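Local coordinates for protein 2-Keto-3-deoxy-(6-phospho-)gluconate aldolase (Thermoproteus tenax, PDB 2R91) that is an aldolase of the dihydrodipicolinate synthetase family, built as a closed eight-stranded parallel beta/alpha barrel and present as four chains in the assembly, at residues A5-T10 with A22-N27; E55-A60 with E87-E92; K112-L117 with V125-Y130; E157-T162 with V188-V193. One frame throughout, in Å; residues are numbered along the deposited sequence.

All four contacts belong to one beta/alpha barrel and show how its chemistry changes from core to surface. Interactions 1, 3 and 4 are buried and bring a helix against a barrel strand or the chain beside it; strands 2-6 and 192-193, reached by interactions 1 and 4, are neighbours in the sheet. Interaction 2 is partly buried and joins helix 50-63 to the chain just after helix 76-88, and it alone of the four has a salt bridge between its segments. Interactions 1 and 2 touch through Thr9 and Leu56, whereas interactions 3 and 4 meet at Asn129 and His161. Interactions 3 and 4 also lie beside other subunits, and a sulfate ion is bound near interaction 3.

Interaction 1: residues A5-T10 with A22-N27; sequences APVITT and ANHVKN
Val7 meets helix 18-30 through one methyl group. Its CG2 is anti to the backbone N (the other branch, CG1, defines chi1 at 70°) and lies near the plane of the His24 imidazole, at the edge, 3.6 Å from His24 CD2. The same methyl touches the next residue of the helix, with Val7 CG2 4.0 Å from Val25 CG2, the two valine side chains lying perpendicular. Ile8 approaches the imidazole from a different side. Its CG1 is 3.7 Å from His24 NE2, and the chain, extended beyond CG1 (chi2 172°), carries CD1 over one ring face, toward the rim. This is a CH-pi contact, with Ile8 CD1 4.3 Å from the centroid of the His24 ring and 25° off its normal. The histidine thus reaches from its helix to the segment 5-10, while its nitrogens are taken up by other partners: ND1 bonds Tyr253 OH and NE2 bonds Asn199 OD1. Asn199 also bonds Ile8 N and Pro6 O. The chemistry implies a buried imidazole whose rotation is fixed by two polar bonds, with aliphatic groups filling in at its edge and over one face.

Interaction 2: residues E55-A60 with E87-E92; sequences ELTDAA and ESRGAE
Asp58 of helix 50-63 faces Arg89, just after helix 76-88, their CA atoms 6.9 Å apart, where Gly90 takes positive phi and closes the helix with a Schellman motif. Arg89 presents two surfaces to the other helix. The aliphatic base of its side chain packs on a threonine methyl, with Thr57 CG2 3.9 Å from Arg89 CB, the two side chains roughly perpendicular. Farther out, the arginine chain bends at chi2, and the guanidinium is met at its edge by the aspartate: Arg89 NE donates to Asp58 OD1 at 3.1 Å, with an N-H...O angle of 141°. The oxygen is approached on its syn side, though 28° out of the carboxylate plane, and the two flat groups are 21° from coplanar. The bond is therefore a bent, single-nitrogen salt bridge. Asp58 OD1 has a further and stronger partner in Tyr85 OH of helix 76-88, which also makes a weak bond with Arg89 NE, while Thr57 OG1 turns back to Lys53 O within its own helix. The methyl of buried Thr57 packs on the aliphatic base of Arg89, and the charged ends meet nearer the solvent; sharing OD1 with a tyrosine hydroxyl probably steadies the carboxylate and spreads its charge.

Interaction 3: residues K112-L117 with V125-Y130; sequences KYFRDL and VFLYNY. With SO4 (sulfate ion), chain E.
Phe114 and Leu127 make the tight part of this contact, where the inner side of helix 107-120 presses on strand 125-129. Leu127 CD1 lies 3.6 Å from Phe114 CZ and 4.1 Å from Phe114 CE1, one methyl branch meeting the far end of the ring obliquely. Leu127 gets there with CG swung opposite its backbone N (chi1 162°). Tyr113 CD2, from the same helix, covers one phenyl face over its centre. The other end is looser: the nearest approach of Val125 is CG2 to Leu117 O, at 4.1 Å. On the outer side of the helix, Lys112 and Asp116 form a salt bridge whose hydrogen bond is weak, Lys112 NZ to Asp116 OD2 3.4 Å, and the lysine makes a cation-pi contact with Tyr263 of a second subunit. Tyr128 leads away from the helix: its OH hydrogen-bonds O1 of a sulfate ion at 2.5 Å, so short that the exact length is doubtful; the ion, probably from the crystallisation liquor, is also held by Thr42, Thr155 and Lys153. The contact closes the beta-alpha-beta unit of strand 93-96, helix 107-120 and strand 125-129, with Leu117 also touching helix 76-88 and Leu127 the neighbouring strand 149-154.

Interaction 4: residues E157-T162 with V188-V193; sequences ESLAHT and VRLDGV
Leu159 and Val188 meet end to end, with Leu159 CD2 4.1 Å from Val188 CG1 and nearly as close to the second valine methyl. The leucine's other branch serves a different neighbour: Leu159 CD1 is 4.1 Å from Leu190 CD1, and here the two side chains run antiparallel alongside each other. With CG turned to the far side of CA from the backbone N (chi1 -170°), the fork of Leu159 points out from the first turn of the helix toward Val188 and Leu190. One turn on, Thr162 lies square across Leu190, and its CG2 touches Leu190 CD1 at 3.7 Å. That single leucine methyl is therefore shared by two residues of helix 159-168. In barrel terms, the start of this helix packs on the connection from helix 182-187 into the last strand, 192-193. Each side has its own end signal: Ser158 is the N-cap, its OG accepting from His161 N at 3.2 Å, and Arg189, with positive phi, ends helix 182-187 in a Schellman motif. The threonine is split between two chemistries, since its methyl joins the apolar cluster while OG1 bonds Asp154 OD2 and Asn176 ND2. Beyond the cluster, Leu159 of the third subunit packs on Leu159 of this chain, and Glu218 of that subunit forms a salt bridge with Arg189.

Interaction 1: residues A5-T10 with A22-N27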
loop_
_atom_site.group_PDB
_atom_site.type_symbol
_atom_site.label_atom_id
_atom_site.label_comp_id
_atom_site.label_asym_id
_atom_site.label_seq_id
_atom_site.Cartn_x
_atom_site.Cartn_y
_atom_site.Cartn_z
ATOM N N ALA A 5 24.957 9.829 -13.258
ATOM C CA ALA A 5 23.862 9.800 -14.210
ATOM C C ALA A 5 23.408 8.363 -14.511
ATOM O O ALA A 5 24.193 7.576 -15.027
ATOM C CB ALA A 5 24.269 10.487 -15.484
ATOM N N PRO A 6 22.124 8.034 -14.216
ATOM C CA PRO A 6 21.556 6.758 -14.665
ATOM C C PRO A 6 21.175 7.035 -16.112
ATOM O O PRO A 6 20.063 7.507 -16.427
ATOM C CB PRO A 6 20.338 6.558 -13.728
ATOM C CG PRO A 6 19.845 8.029 -13.468
ATOM C CD PRO A 6 21.123 8.901 -13.528
ATOM N N VAL A 7 22.139 6.792 -17.000
ATOM C CA VAL A 7 22.077 7.252 -18.370
ATOM C C VAL A 7 21.016 6.529 -19.180
ATOM O O VAL A 7 20.773 5.327 -18.978
ATOM C CB VAL A 7 23.486 7.155 -19.019
ATOM C CG1 VAL A 7 23.887 5.665 -19.227
ATOM C CG2 VAL A 7 23.551 7.977 -20.309
ATOM N N ILE A 8 20.359 7.271 -20.077
ATOM C CA ILE A 8 19.416 6.661 -21.001
ATOM C C ILE A 8 20.143 5.730 -21.985
ATOM O O ILE A 8 21.283 5.973 -22.357
ATOM C CB ILE A 8 18.613 7.720 -21.818
ATOM C CG1 ILE A 8 19.565 8.738 -22.459
ATOM C CG2 ILE A 8 17.551 8.430 -20.909
ATOM C CD1 ILE A 8 18.906 9.711 -23.448
ATOM N N THR A 9 19.432 4.703 -22.436
ATOM C CA THR A 9 19.902 3.817 -23.465
ATOM C C THR A 9 19.287 4.304 -24.794
ATOM O O THR A 9 18.075 4.298 -24.967
ATOM C CB THR A 9 19.467 2.387 -23.135
ATOM O OG1 THR A 9 20.037 1.983 -21.879
ATOM C CG2 THR A 9 19.884 1.430 -24.246
ATOM N N THR A 10 20.139 4.733 -25.721
ATOM C CA THR A 10 19.704 5.459 -26.915
ATOM C C THR A 10 19.470 4.500 -28.096
ATOM O O THR A 10 20.437 4.152 -28.788
ATOM C CB THR A 10 20.756 6.508 -27.337
ATOM O OG1 THR A 10 22.032 5.862 -27.461
ATOM C CG2 THR A 10 20.930 7.656 -26.284
ATOM N N ALA A 22 27.371 7.925 -27.115
ATOM C CA ALA A 22 28.673 8.516 -26.827
ATOM C C ALA A 22 28.622 10.026 -26.812
ATOM O O ALA A 22 29.257 10.626 -25.978
ATOM C CB ALA A 22 29.741 8.058 -27.888
ATOM N N ASN A 23 27.918 10.625 -27.765
ATOM C CA ASN A 23 27.783 12.067 -27.804
ATOM C C ASN A 23 27.114 12.530 -26.507
ATOM O O ASN A 23 27.590 13.460 -25.852
ATOM C CB ASN A 23 26.930 12.496 -29.006
ATOM C CG ASN A 23 26.636 13.999 -29.022
ATOM O OD1 ASN A 23 27.518 14.808 -29.309
ATOM N ND2 ASN A 23 25.383 14.375 -28.730
ATOM N N HIS A 24 26.025 11.853 -26.148
ATOM C CA HIS A 24 25.251 12.199 -24.921
ATOM C C HIS A 24 26.119 12.047 -23.676
ATOM O O HIS A 24 26.231 12.951 -22.876
ATOM C CB HIS A 24 24.007 11.302 -24.821
ATOM C CG HIS A 24 23.188 11.535 -23.573
ATOM N ND1 HIS A 24 22.660 12.770 -23.255
ATOM C CD2 HIS A 24 22.795 10.690 -22.585
ATOM C CE1 HIS A 24 21.985 12.676 -22.112
ATOM N NE2 HIS A 24 22.051 11.428 -21.688
ATOM N N VAL A 25 26.784 10.908 -23.512
ATOM C CA VAL A 25 27.646 10.726 -22.347
ATOM C C VAL A 25 28.755 11.790 -22.238
ATOM O O VAL A 25 29.043 12.321 -21.156
ATOM C CB VAL A 25 28.256 9.323 -22.312
ATOM C CG1 VAL A 25 29.416 9.287 -21.320
ATOM C CG2 VAL A 25 27.181 8.259 -21.952
ATOM N N LYS A 26 29.383 12.106 -23.364
ATOM C CA LYS A 26 30.474 13.065 -23.346
ATOM C C LYS A 26 29.963 14.478 -23.023
ATOM O O LYS A 26 30.631 15.238 -22.325
ATOM C CB LYS A 26 31.227 13.021 -24.679
ATOM C CG LYS A 26 32.022 11.693 -24.848
ATOM C CD LYS A 26 32.432 11.471 -26.328
ATOM C CE LYS A 26 32.916 10.032 -26.582
ATOM N NZ LYS A 26 33.018 9.765 -28.063
ATOM N N ASN A 27 28.781 14.820 -23.528
ATOM C CA ASN A 27 28.155 16.091 -23.135
ATOM C C ASN A 27 27.881 16.168 -21.630
ATOM O O ASN A 27 28.326 17.090 -20.931
ATOM C CB ASN A 27 26.851 16.329 -23.899
ATOM C CG ASN A 27 26.153 17.613 -23.455
ATOM O OD1 ASN A 27 26.720 18.695 -23.582
ATOM N ND2 ASN A 27 24.943 17.495 -22.895
#

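Interaction 2: residues E55-A60 with E87-E92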
loop_
_atom_site.group_PDB
_atom_site.type_symbol
_atom_site.label_atom_id
_atom_site.label_comp_id
_atom_site.label_asym_id
_atom_site.label_seq_id
_atom_site.Cartn_x
_atom_site.Cartn_y
_atom_site.Cartn_z
ATOM N N GLU A 55 26.708 -4.445 -24.912
ATOM C CA GLU A 55 26.963 -3.358 -25.859
ATOM C C GLU A 55 27.001 -2.015 -25.137
ATOM O O GLU A 55 27.833 -1.147 -25.395
ATOM C CB GLU A 55 25.890 -3.309 -26.936
ATOM C CG GLU A 55 25.931 -4.496 -27.857
ATOM C CD GLU A 55 24.625 -4.709 -28.600
ATOM O OE1 GLU A 55 23.897 -3.735 -28.815
ATOM O OE2 GLU A 55 24.309 -5.856 -28.945
ATOM N N LEU A 56 26.076 -1.854 -24.207
ATOM C CA LEU A 56 25.981 -0.634 -23.443
ATOM C C LEU A 56 27.201 -0.465 -22.517
ATOM O O LEU A 56 27.767 0.619 -22.405
ATOM C CB LEU A 56 24.627 -0.685 -22.699
ATOM C CG LEU A 56 24.221 0.468 -21.810
ATOM C CD1 LEU A 56 24.024 1.750 -22.701
ATOM C CD2 LEU A 56 22.921 0.063 -21.084
ATOM N N THR A 57 27.650 -1.555 -21.899
ATOM C CA THR A 57 28.881 -1.548 -21.102
ATOM C C THR A 57 30.076 -1.081 -21.946
ATOM O O THR A 57 30.890 -0.256 -21.502
ATOM C CB THR A 57 29.188 -2.980 -20.558
ATOM O OG1 THR A 57 28.177 -3.367 -19.619
ATOM C CG2 THR A 57 30.568 -3.071 -19.897
ATOM N N ASP A 58 30.185 -1.594 -23.170
ATOM C CA ASP A 58 31.316 -1.193 -24.034
ATOM C C ASP A 58 31.210 0.292 -24.347
ATOM O O ASP A 58 32.205 1.021 -24.276
ATOM C CB ASP A 58 31.298 -1.971 -25.357
ATOM C CG ASP A 58 31.670 -3.440 -25.193
ATOM O OD1 ASP A 58 32.348 -3.815 -24.232
ATOM O OD2 ASP A 58 31.297 -4.234 -26.072
ATOM N N ALA A 59 30.001 0.745 -24.705
ATOM C CA ALA A 59 29.803 2.159 -25.077
ATOM C C ALA A 59 30.084 3.080 -23.902
ATOM O O ALA A 59 30.718 4.121 -24.068
ATOM C CB ALA A 59 28.369 2.400 -25.651
ATOM N N ALA A 60 29.611 2.696 -22.711
ATOM C CA ALA A 60 29.768 3.546 -21.519
ATOM C C ALA A 60 31.241 3.635 -21.122
ATOM O O ALA A 60 31.773 4.734 -20.911
ATOM C CB ALA A 60 28.911 2.992 -20.321
ATOM N N GLU A 87 33.528 -5.822 -15.242
ATOM C CA GLU A 87 34.818 -5.726 -14.572
ATOM C C GLU A 87 35.987 -5.752 -15.564
ATOM O O GLU A 87 36.949 -4.984 -15.424
ATOM C CB GLU A 87 34.962 -6.848 -13.564
ATOM C CG GLU A 87 36.291 -6.773 -12.804
ATOM C CD GLU A 87 36.374 -7.866 -11.774
ATOM O OE1 GLU A 87 36.363 -9.042 -12.163
ATOM O OE2 GLU A 87 36.402 -7.569 -10.574
ATOM N N SER A 88 35.897 -6.601 -16.578
ATOM C CA SER A 88 36.992 -6.714 -17.566
ATOM C C SER A 88 37.069 -5.471 -18.425
ATOM O O SER A 88 38.153 -5.104 -18.911
ATOM C CB SER A 88 36.808 -7.946 -18.450
ATOM O OG SER A 88 35.795 -7.738 -19.430
ATOM N N ARG A 89 35.922 -4.799 -18.594
ATOM C CA ARG A 89 35.872 -3.545 -19.351
ATOM C C ARG A 89 36.262 -2.304 -18.530
ATOM O O ARG A 89 36.245 -1.185 -19.033
ATOM C CB ARG A 89 34.495 -3.382 -20.023
ATOM C CG ARG A 89 34.206 -4.466 -21.048
ATOM C CD ARG A 89 35.175 -4.338 -22.198
ATOM N NE ARG A 89 34.979 -5.270 -23.308
ATOM C CZ ARG A 89 35.675 -6.393 -23.489
ATOM N NH1 ARG A 89 36.573 -6.764 -22.598
ATOM N NH2 ARG A 89 35.455 -7.159 -24.541
ATOM N N GLY A 90 36.643 -2.502 -17.280
ATOM C CA GLY A 90 37.145 -1.413 -16.468
ATOM C C GLY A 90 36.095 -0.630 -15.662
ATOM O O GLY A 90 36.371 0.486 -15.216
ATOM N N ALA A 91 34.900 -1.200 -15.503
ATOM C CA ALA A 91 33.853 -0.603 -14.660
ATOM C C ALA A 91 34.406 -0.475 -13.269
ATOM O O ALA A 91 35.069 -1.393 -12.767
ATOM C CB ALA A 91 32.603 -1.504 -14.625
ATOM N N GLU A 92 34.093 0.616 -12.590
ATOM C CA GLU A 92 34.631 0.774 -11.262
ATOM C C GLU A 92 33.813 -0.017 -10.234
ATOM O O GLU A 92 34.296 -0.354 -9.149
ATOM C CB GLU A 92 34.805 2.263 -10.920
ATOM C CG GLU A 92 33.611 2.969 -10.391
ATOM C CD GLU A 92 33.953 4.411 -9.932
ATOM O OE1 GLU A 92 34.845 5.066 -10.530
ATOM O OE2 GLU A 92 33.295 4.872 -8.979
#

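Interaction 3: residues K112-L117 with V125-Y130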
loop_
_atom_site.group_PDB
_atom_site.type_symbol
_atom_site.label_atom_id
_atom_site.label_comp_id
_atom_site.label_asym_id
_atom_site.label_seq_id
_atom_site.Cartn_x
_atom_site.Cartn_y
_atom_site.Cartn_z
ATOM N N LYS A 112 21.278 -15.345 -1.507
ATOM C CA LYS A 112 22.122 -16.154 -2.386
ATOM C C LYS A 112 22.438 -15.389 -3.657
ATOM O O LYS A 112 23.590 -15.371 -4.093
ATOM C CB LYS A 112 21.442 -17.501 -2.749
ATOM C CG LYS A 112 22.303 -18.373 -3.683
ATOM C CD LYS A 112 21.769 -19.797 -3.798
ATOM C CE LYS A 112 22.570 -20.643 -4.815
ATOM N NZ LYS A 112 24.034 -20.638 -4.541
ATOM N N TYR A 113 21.419 -14.766 -4.251
ATOM C CA TYR A 113 21.615 -13.915 -5.432
ATOM C C TYR A 113 22.742 -12.895 -5.259
ATOM O O TYR A 113 23.678 -12.830 -6.067
ATOM C CB TYR A 113 20.320 -13.164 -5.791
ATOM C CG TYR A 113 20.509 -12.244 -6.995
ATOM C CD1 TYR A 113 20.601 -12.780 -8.299
ATOM C CD2 TYR A 113 20.631 -10.847 -6.833
ATOM C CE1 TYR A 113 20.788 -11.961 -9.415
ATOM C CE2 TYR A 113 20.801 -10.028 -7.913
ATOM C CZ TYR A 113 20.887 -10.580 -9.215
ATOM O OH TYR A 113 21.058 -9.757 -10.305
ATOM N N PHE A 114 22.634 -12.066 -4.221
ATOM C CA PHE A 114 23.666 -11.048 -3.976
ATOM C C PHE A 114 24.998 -11.656 -3.592
ATOM O O PHE A 114 26.012 -11.208 -4.063
ATOM C CB PHE A 114 23.208 -9.992 -2.931
ATOM C CG PHE A 114 22.228 -8.980 -3.502
ATOM C CD1 PHE A 114 22.675 -7.939 -4.289
ATOM C CD2 PHE A 114 20.873 -9.078 -3.233
ATOM C CE1 PHE A 114 21.796 -7.001 -4.842
ATOM C CE2 PHE A 114 19.979 -8.159 -3.779
ATOM C CZ PHE A 114 20.453 -7.102 -4.587
ATOM N N ARG A 115 25.005 -12.700 -2.781
ATOM C CA ARG A 115 26.304 -13.290 -2.405
ATOM C C ARG A 115 27.030 -13.920 -3.602
ATOM O O ARG A 115 28.242 -13.775 -3.755
ATOM C CB ARG A 115 26.121 -14.275 -1.261
ATOM C CG ARG A 115 25.839 -13.520 0.033
ATOM C CD ARG A 115 25.310 -14.418 1.100
ATOM N NE ARG A 115 25.076 -13.698 2.350
ATOM C CZ ARG A 115 24.369 -14.185 3.367
ATOM N NH1 ARG A 115 23.804 -15.390 3.263
ATOM N NH2 ARG A 115 24.219 -13.477 4.489
ATOM N N ASP A 116 26.281 -14.569 -4.481
ATOM C CA ASP A 116 26.862 -15.072 -5.716
ATOM C C ASP A 116 27.462 -13.970 -6.588
ATOM O O ASP A 116 28.507 -14.139 -7.223
ATOM C CB ASP A 116 25.814 -15.828 -6.510
ATOM C CG ASP A 116 25.581 -17.215 -5.974
ATOM O OD1 ASP A 116 26.225 -17.584 -4.963
ATOM O OD2 ASP A 116 24.741 -17.925 -6.551
ATOM N N LEU A 117 26.788 -12.827 -6.649
ATOM C CA LEU A 117 27.331 -11.701 -7.390
ATOM C C LEU A 117 28.645 -11.209 -6.787
ATOM O O LEU A 117 29.635 -10.961 -7.507
ATOM C CB LEU A 117 26.311 -10.566 -7.362
ATOM C CG LEU A 117 25.966 -9.833 -8.637
ATOM C CD1 LEU A 117 25.911 -10.791 -9.851
ATOM C CD2 LEU A 117 24.611 -9.102 -8.417
ATOM N N VAL A 125 30.440 -4.381 -5.268
ATOM C CA VAL A 125 29.067 -4.634 -5.681
ATOM C C VAL A 125 28.120 -3.687 -4.913
ATOM O O VAL A 125 28.177 -3.618 -3.680
ATOM C CB VAL A 125 28.676 -6.104 -5.414
ATOM C CG1 VAL A 125 27.165 -6.332 -5.624
ATOM C CG2 VAL A 125 29.507 -7.046 -6.324
ATOM N N PHE A 126 27.282 -2.958 -5.653
ATOM C CA PHE A 126 26.296 -2.014 -5.072
ATOM C C PHE A 126 24.932 -2.641 -5.043
ATOM O O PHE A 126 24.521 -3.321 -6.012
ATOM C CB PHE A 126 26.172 -0.750 -5.941
ATOM C CG PHE A 126 27.266 0.273 -5.733
ATOM C CD1 PHE A 126 28.594 -0.105 -5.587
ATOM C CD2 PHE A 126 26.956 1.616 -5.704
ATOM C CE1 PHE A 126 29.593 0.857 -5.405
ATOM C CE2 PHE A 126 27.959 2.588 -5.527
ATOM C CZ PHE A 126 29.256 2.215 -5.393
ATOM N N LEU A 127 24.194 -2.402 -3.965
ATOM C CA LEU A 127 22.773 -2.673 -3.986
ATOM C C LEU A 127 22.079 -1.512 -4.706
ATOM O O LEU A 127 22.336 -0.347 -4.409
ATOM C CB LEU A 127 22.245 -2.858 -2.559
ATOM C CG LEU A 127 20.721 -2.716 -2.394
ATOM C CD1 LEU A 127 19.913 -3.857 -3.024
ATOM C CD2 LEU A 127 20.376 -2.517 -0.896
ATOM N N TYR A 128 21.245 -1.822 -5.692
ATOM C CA TYR A 128 20.399 -0.826 -6.339
ATOM C C TYR A 128 18.973 -1.144 -5.904
ATOM O O TYR A 128 18.333 -2.086 -6.406
ATOM C CB TYR A 128 20.570 -0.870 -7.875
ATOM C CG TYR A 128 19.603 -0.025 -8.710
ATOM C CD1 TYR A 128 18.994 1.145 -8.198
ATOM C CD2 TYR A 128 19.339 -0.372 -10.026
ATOM C CE1 TYR A 128 18.107 1.894 -8.989
ATOM C CE2 TYR A 128 18.471 0.357 -10.817
ATOM C CZ TYR A 128 17.867 1.497 -10.314
ATOM O OH TYR A 128 17.021 2.183 -11.149
ATOM N N ASN A 129 18.494 -0.356 -4.941
ATOM C CA ASN A 129 17.219 -0.573 -4.290
ATOM C C ASN A 129 16.185 0.381 -4.905
ATOM O O ASN A 129 16.464 1.564 -5.097
ATOM C CB ASN A 129 17.402 -0.336 -2.770
ATOM C CG ASN A 129 16.199 -0.780 -1.935
ATOM O OD1 ASN A 129 15.565 0.037 -1.243
ATOM N ND2 ASN A 129 15.915 -2.058 -1.954
ATOM N N TYR A 130 15.015 -0.141 -5.272
ATOM C CA TYR A 130 13.995 0.651 -5.932
ATOM C C TYR A 130 12.659 -0.029 -5.667
ATOM O O TYR A 130 12.073 -0.667 -6.556
ATOM C CB TYR A 130 14.278 0.759 -7.443
ATOM C CG TYR A 130 13.448 1.781 -8.192
ATOM C CD1 TYR A 130 12.315 2.374 -7.611
ATOM C CD2 TYR A 130 13.777 2.136 -9.493
ATOM C CE1 TYR A 130 11.539 3.294 -8.324
ATOM C CE2 TYR A 130 13.032 3.070 -10.193
ATOM C CZ TYR A 130 11.912 3.626 -9.610
ATOM O OH TYR A 130 11.188 4.549 -10.299
HETATM S S SO4 E . 16.894 5.372 -11.866
HETATM O O1 SO4 E . 16.697 4.565 -10.633
HETATM O O2 SO4 E . 17.510 6.632 -11.384
HETATM O O3 SO4 E . 17.587 4.741 -12.976
HETATM O O4 SO4 E . 15.599 5.716 -12.506
#

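Interaction 4: residues E157-T162 with V188-V193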
loop_
_atom_site.group_PDB
_atom_site.type_symbol
_atom_site.label_atom_id
_atom_site.label_comp_id
_atom_site.label_asym_id
_atom_site.label_seq_id
_atom_site.Cartn_x
_atom_site.Cartn_y
_atom_site.Cartn_z
ATOM N N GLU A 157 11.624 7.729 -2.123
ATOM C CA GLU A 157 11.176 9.032 -1.611
ATOM C C GLU A 157 11.505 9.223 -0.130
ATOM O O GLU A 157 11.485 10.350 0.369
ATOM C CB GLU A 157 9.665 9.238 -1.814
ATOM C CG GLU A 157 9.200 9.311 -3.271
ATOM C CD GLU A 157 9.719 10.522 -4.066
ATOM O OE1 GLU A 157 9.924 11.650 -3.502
ATOM O OE2 GLU A 157 9.888 10.337 -5.292
ATOM N N SER A 158 11.795 8.131 0.577
ATOM C CA SER A 158 12.123 8.245 1.998
ATOM C C SER A 158 13.637 8.512 2.239
ATOM O O SER A 158 14.458 7.602 2.165
ATOM C CB SER A 158 11.637 7.007 2.741
ATOM O OG SER A 158 12.175 6.963 4.048
ATOM N N LEU A 159 14.004 9.769 2.506
ATOM C CA LEU A 159 15.408 10.098 2.732
ATOM C C LEU A 159 15.974 9.355 3.942
ATOM O O LEU A 159 17.146 8.964 3.962
ATOM C CB LEU A 159 15.586 11.612 2.898
ATOM C CG LEU A 159 17.033 12.106 2.895
ATOM C CD1 LEU A 159 17.725 11.759 1.541
ATOM C CD2 LEU A 159 17.066 13.675 3.141
ATOM N N ALA A 160 15.139 9.138 4.955
ATOM C CA ALA A 160 15.585 8.400 6.146
ATOM C C ALA A 160 15.960 6.953 5.795
ATOM O O ALA A 160 16.889 6.419 6.325
ATOM C CB ALA A 160 14.502 8.407 7.212
ATOM N N HIS A 161 15.202 6.332 4.910
ATOM C CA HIS A 161 15.511 4.955 4.466
ATOM C C HIS A 161 16.931 4.954 3.870
ATOM O O HIS A 161 17.772 4.087 4.178
ATOM C CB HIS A 161 14.425 4.534 3.443
ATOM C CG HIS A 161 14.518 3.100 3.013
ATOM N ND1 HIS A 161 15.397 2.677 2.037
ATOM C CD2 HIS A 161 13.857 1.992 3.435
ATOM C CE1 HIS A 161 15.269 1.367 1.867
ATOM N NE2 HIS A 161 14.339 0.924 2.697
ATOM N N THR A 162 17.228 5.954 3.043
ATOM C CA THR A 162 18.555 6.059 2.416
ATOM C C THR A 162 19.658 6.322 3.435
ATOM O O THR A 162 20.721 5.661 3.422
ATOM C CB THR A 162 18.577 7.133 1.317
ATOM O OG1 THR A 162 17.500 6.905 0.419
ATOM C CG2 THR A 162 19.901 7.105 0.514
ATOM N N VAL A 188 22.319 16.657 3.405
ATOM C CA VAL A 188 22.596 15.721 4.486
ATOM C C VAL A 188 23.916 14.987 4.259
ATOM O O VAL A 188 24.288 14.111 5.047
ATOM C CB VAL A 188 21.438 14.705 4.765
ATOM C CG1 VAL A 188 20.135 15.427 5.152
ATOM C CG2 VAL A 188 21.227 13.725 3.564
ATOM N N ARG A 189 24.630 15.370 3.211
ATOM C CA ARG A 189 25.921 14.746 2.866
ATOM C C ARG A 189 25.866 13.227 2.661
ATOM O O ARG A 189 26.652 12.456 3.250
ATOM C CB ARG A 189 27.052 15.146 3.859
ATOM C CG ARG A 189 27.178 16.656 3.977
ATOM C CD ARG A 189 28.531 17.112 4.506
ATOM N NE ARG A 189 28.630 18.573 4.419
ATOM C CZ ARG A 189 29.495 19.323 5.114
ATOM N NH1 ARG A 189 30.360 18.751 5.961
ATOM N NH2 ARG A 189 29.496 20.647 4.958
ATOM N N LEU A 190 24.920 12.798 1.830
ATOM C CA LEU A 190 25.019 11.470 1.232
ATOM C C LEU A 190 26.277 11.516 0.360
ATOM O O LEU A 190 26.822 12.592 0.110
ATOM C CB LEU A 190 23.776 11.169 0.386
ATOM C CG LEU A 190 22.478 10.957 1.190
ATOM C CD1 LEU A 190 21.428 10.483 0.215
ATOM C CD2 LEU A 190 22.704 9.918 2.300
ATOM N N ASP A 191 26.734 10.365 -0.136
ATOM C CA ASP A 191 27.903 10.390 -1.003
ATOM C C ASP A 191 27.598 10.984 -2.367
ATOM O O ASP A 191 28.496 11.331 -3.111
ATOM C CB ASP A 191 28.458 8.994 -1.117
ATOM C CG ASP A 191 28.952 8.513 0.199
ATOM O OD1 ASP A 191 30.048 8.946 0.588
ATOM O OD2 ASP A 191 28.222 7.784 0.883
ATOM N N GLY A 192 26.315 11.085 -2.712
ATOM C CA GLY A 192 25.965 11.658 -3.985
ATOM C C GLY A 192 24.520 11.389 -4.344
ATOM O O GLY A 192 23.709 10.896 -3.512
ATOM N N VAL A 193 24.189 11.736 -5.573
ATOM C CA VAL A 193 22.862 11.485 -6.126
ATOM C C VAL A 193 23.007 10.660 -7.391
ATOM O O VAL A 193 23.993 10.803 -8.108
ATOM C CB VAL A 193 22.102 12.822 -6.471
ATOM C CG1 VAL A 193 21.907 13.668 -5.180
ATOM C CG2 VAL A 193 22.858 13.674 -7.524
#